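PDB 3EOI: PilM from Escherichia coli, which is of unknown biochemical function but, as a plasmid-encoded member of the PilM family, probably takes part in making or working a pilus. Local coordinates for residues 14-17 / 18-22; 83-86 / 87-90. All coordinates share one frame; numbering follows the deposited sequence.

Contact 1 (14-17 / 18-22); sequences ITQQ and AADFI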
# COMPACT_ATOMS: atom_id res chain seq x y z
N ILE A 14 -7.76 -8.49 8.05
CA ILE A 14 -6.78 -8.46 6.92
C ILE A 14 -7.50 -8.59 5.60
O ILE A 14 -7.08 -8.04 4.59
CB ILE A 14 -5.62 -9.50 7.06
CG1 ILE A 14 -6.13 -10.95 6.95
CG2 ILE A 14 -4.77 -9.14 8.31
CD1 ILE A 14 -5.03 -12.01 6.76
N THR A 15 -8.63 -9.29 5.58
CA THR A 15 -9.38 -9.37 4.33
C THR A 15 -9.83 -8.00 3.87
O THR A 15 -9.65 -7.68 2.70
CB THR A 15 -10.60 -10.28 4.47
OG1 THR A 15 -10.18 -11.59 4.91
CG2 THR A 15 -11.38 -10.36 3.15
N GLN A 16 -10.35 -7.19 4.78
CA GLN A 16 -10.80 -5.86 4.42
C GLN A 16 -9.63 -4.90 4.16
O GLN A 16 -9.66 -4.08 3.23
CB GLN A 16 -11.67 -5.29 5.52
CG GLN A 16 -12.36 -3.98 5.11
CD GLN A 16 -13.38 -4.19 3.95
OE1 GLN A 16 -14.22 -5.10 3.99
NE2 GLN A 16 -13.25 -3.37 2.90
N GLN A 17 -8.54 -5.03 4.93
CA GLN A 17 -7.34 -4.25 4.68
C GLN A 17 -6.80 -4.53 3.29
O GLN A 17 -6.40 -3.59 2.57
CB GLN A 17 -6.30 -4.63 5.69
CG GLN A 17 -4.92 -4.07 5.42
CD GLN A 17 -4.85 -2.60 5.63
OE1 GLN A 17 -4.41 -2.10 6.71
NE2 GLN A 17 -5.24 -1.85 4.59
N ALA A 18 -6.76 -5.80 2.83
CA ALA A 18 -6.23 -6.06 1.52
C ALA A 18 -7.16 -5.52 0.47
O ALA A 18 -6.67 -5.01 -0.56
CB ALA A 18 -6.08 -7.60 1.33
N ALA A 19 -8.47 -5.66 0.68
CA ALA A 19 -9.39 -5.16 -0.34
C ALA A 19 -9.27 -3.65 -0.47
O ALA A 19 -9.23 -3.11 -1.62
CB ALA A 19 -10.86 -5.56 -0.01
N ASP A 20 -9.17 -2.97 0.68
CA ASP A 20 -8.95 -1.51 0.64
C ASP A 20 -7.64 -1.11 -0.07
O ASP A 20 -7.59 -0.16 -0.88
CB ASP A 20 -8.94 -0.88 2.04
CG ASP A 20 -10.27 -1.03 2.77
OD1 ASP A 20 -11.26 -1.39 2.12
OD2 ASP A 20 -10.32 -0.71 4.00
N PHE A 21 -6.56 -1.80 0.31
CA PHE A 21 -5.25 -1.58 -0.32
C PHE A 21 -5.40 -1.72 -1.86
O PHE A 21 -4.91 -0.88 -2.67
CB PHE A 21 -4.28 -2.62 0.24
CG PHE A 21 -2.83 -2.43 -0.14
CD1 PHE A 21 -2.40 -2.63 -1.47
CD2 PHE A 21 -1.88 -2.02 0.82
CE1 PHE A 21 -1.09 -2.45 -1.82
CE2 PHE A 21 -0.49 -1.88 0.46
CZ PHE A 21 -0.11 -2.08 -0.90
N ILE A 22 -6.01 -2.81 -2.30
CA ILE A 22 -6.03 -3.07 -3.74
C ILE A 22 -6.87 -2.00 -4.44
O ILE A 22 -6.52 -1.53 -5.54
CB ILE A 22 -6.55 -4.48 -4.05
CG1 ILE A 22 -5.48 -5.50 -3.61
CG2 ILE A 22 -6.81 -4.64 -5.54
CD1 ILE A 22 -5.98 -6.87 -3.44
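Residues 14-22 form one continuous run of alpha-helix, in which the amides of Ala18, Ala19, Asp20 and Phe21 bond in turn to the carbonyl oxygens of Ile14, Thr15, Gln16 and Gln17, all with N-H...O angles of at least 156°. This is the regular i+4 to i pattern of amide-to-carbonyl bonds inside the long helix 10-34. The tightest rung runs from Asp20 N to Gln16 O at 2.8 Å, and the same residue pair is joined again through its side chains. Gln16 starts with CG anti to the backbone N (chi1 -171°), then bends at chi2, which brings the amide along the helix toward the next turn. There Gln16 NE2 donates to Asp20 OD1 at 2.9 Å. The acceptor lies close to the amide plane, whereas the donor comes from above the carboxylate, whose plane is turned 50° from that of the amide. OD1 also forms a salt bridge with Arg23, and OD2 accepts from Asn57 ND2, which ties both carboxylate oxygens and probably stabilises the negative charge. Gln17 NE2 in turn reaches Asn57 O, so two successive helical turns hold the same loop residue. Phe21 leans away from residues 14-17 onto Leu81, Val69 and Ala71, yet its CB remains 3.3 Å from Gln17 O.

Contact 2 (83-86 / 87-90); sequences EQSG and DSAL
Ser85 and Ser88 are the end residues of a type I' beta turn, and their hydroxyls do different work: Ser88 OG donates to the backbone carbonyl of Ser85, while Ser85 OG accepts from the backbone beyond the turn. At Ser88, chi1 of 75° sets OG between its own N and carbonyl carbon, close enough for a bond of 2.7 Å to Ser85 O. That bond lies in the carbonyl plane. Ser88 N also reaches Ser85 O, at 3.0 Å, but from 59° above the plane, so hydroxyl and amide of one residue grip one acceptor along distinct directions. Ser85 OG receives Ala89 N at 3.1 Å with an N-H...O angle of 158°, and it also donates to Leu81 O, one turn back in the helix. The hydroxyl thus bridges helix end and outgoing loop, with the Ala89 methyl carbon CB resting 3.5 Å from Ser85 OG. Gly86, at positive phi, is the C' residue of a Schellman motif: Gly86 N bonds to Glu83 O at 3.2 Å and Asp87 N pairs with Leu82 O. Asp87, also at positive phi, points CB away from 83-86 overall. The turn lies at the surface, terminating helix 77-84 and leading toward strand 92-95, while Gln84 on the last helical turn packs against helix 10-34.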
# COMPACT_ATOMS: atom_id res chain seq x y z
N GLU A 83 -3.90 -13.02 -3.08
CA GLU A 83 -5.16 -13.63 -3.49
C GLU A 83 -6.07 -12.65 -4.23
O GLU A 83 -6.66 -13.01 -5.25
CB GLU A 83 -5.91 -14.11 -2.23
CG GLU A 83 -7.23 -14.79 -2.57
CD GLU A 83 -7.95 -15.28 -1.34
OE1 GLU A 83 -7.66 -14.80 -0.22
OE2 GLU A 83 -8.84 -16.12 -1.53
N GLN A 84 -6.26 -11.48 -3.66
CA GLN A 84 -7.28 -10.55 -4.17
C GLN A 84 -6.80 -9.83 -5.43
O GLN A 84 -7.58 -9.13 -6.06
CB GLN A 84 -7.68 -9.56 -3.08
CG GLN A 84 -8.45 -10.27 -1.91
CD GLN A 84 -8.92 -9.24 -0.88
OE1 GLN A 84 -9.22 -8.10 -1.25
NE2 GLN A 84 -8.99 -9.65 0.38
N SER A 85 -5.53 -10.02 -5.78
CA SER A 85 -4.96 -9.50 -7.05
C SER A 85 -4.59 -10.65 -8.03
O SER A 85 -3.88 -10.43 -9.02
CB SER A 85 -3.73 -8.62 -6.74
OG SER A 85 -2.63 -9.45 -6.36
N GLY A 86 -5.06 -11.88 -7.79
CA GLY A 86 -4.82 -12.98 -8.73
C GLY A 86 -3.33 -13.22 -8.86
O GLY A 86 -2.81 -13.58 -9.91
N ASP A 87 -2.61 -12.97 -7.78
CA ASP A 87 -1.15 -13.16 -7.71
C ASP A 87 -0.36 -12.20 -8.52
O ASP A 87 0.85 -12.43 -8.78
CB ASP A 87 -0.78 -14.60 -8.13
CG ASP A 87 -1.28 -15.61 -7.14
OD1 ASP A 87 -1.18 -15.35 -5.93
OD2 ASP A 87 -1.79 -16.66 -7.54
N SER A 88 -1.00 -11.11 -8.93
CA SER A 88 -0.37 -10.18 -9.87
C SER A 88 0.26 -8.95 -9.22
O SER A 88 1.10 -8.34 -9.86
CB SER A 88 -1.38 -9.73 -10.93
OG SER A 88 -2.29 -8.81 -10.40
N ALA A 89 -0.12 -8.56 -8.00
CA ALA A 89 0.49 -7.34 -7.40
C ALA A 89 1.97 -7.56 -7.11
O ALA A 89 2.35 -8.57 -6.53
CB ALA A 89 -0.24 -6.91 -6.14
N LEU A 90 2.79 -6.64 -7.53
CA LEU A 90 4.23 -6.75 -7.24
C LEU A 90 4.53 -5.94 -5.99
O LEU A 90 4.57 -4.70 -6.02
CB LEU A 90 5.05 -6.24 -8.44
CG LEU A 90 4.72 -6.94 -9.73
CD1 LEU A 90 5.50 -6.28 -10.90
CD2 LEU A 90 5.02 -8.43 -9.63

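Overall arrangement
Contact 1 comes first along the chain, within helix 10-34; contact 2 follows at the end of helix 77-84 and in the loop before strand 92-95. Their centres lie about 12 Å apart, and Gln84 joins them directly. Gln84 NE2 is 3.1 Å from Thr15 O, a probable hydrogen bond, and Gln84 CB lies 3.2 Å from Ile22 CD1. Contact 1 is partly buried, with its centre about 9 Å from the chain centre, whereas contact 2 is a surface feature, its centre about 13 Å away. The long helix also touches strand 66-72 of the five-stranded antiparallel sheet. Together the contacts show helix 77-84 docking against helix 10-34 just before its chain turns back toward the sheet.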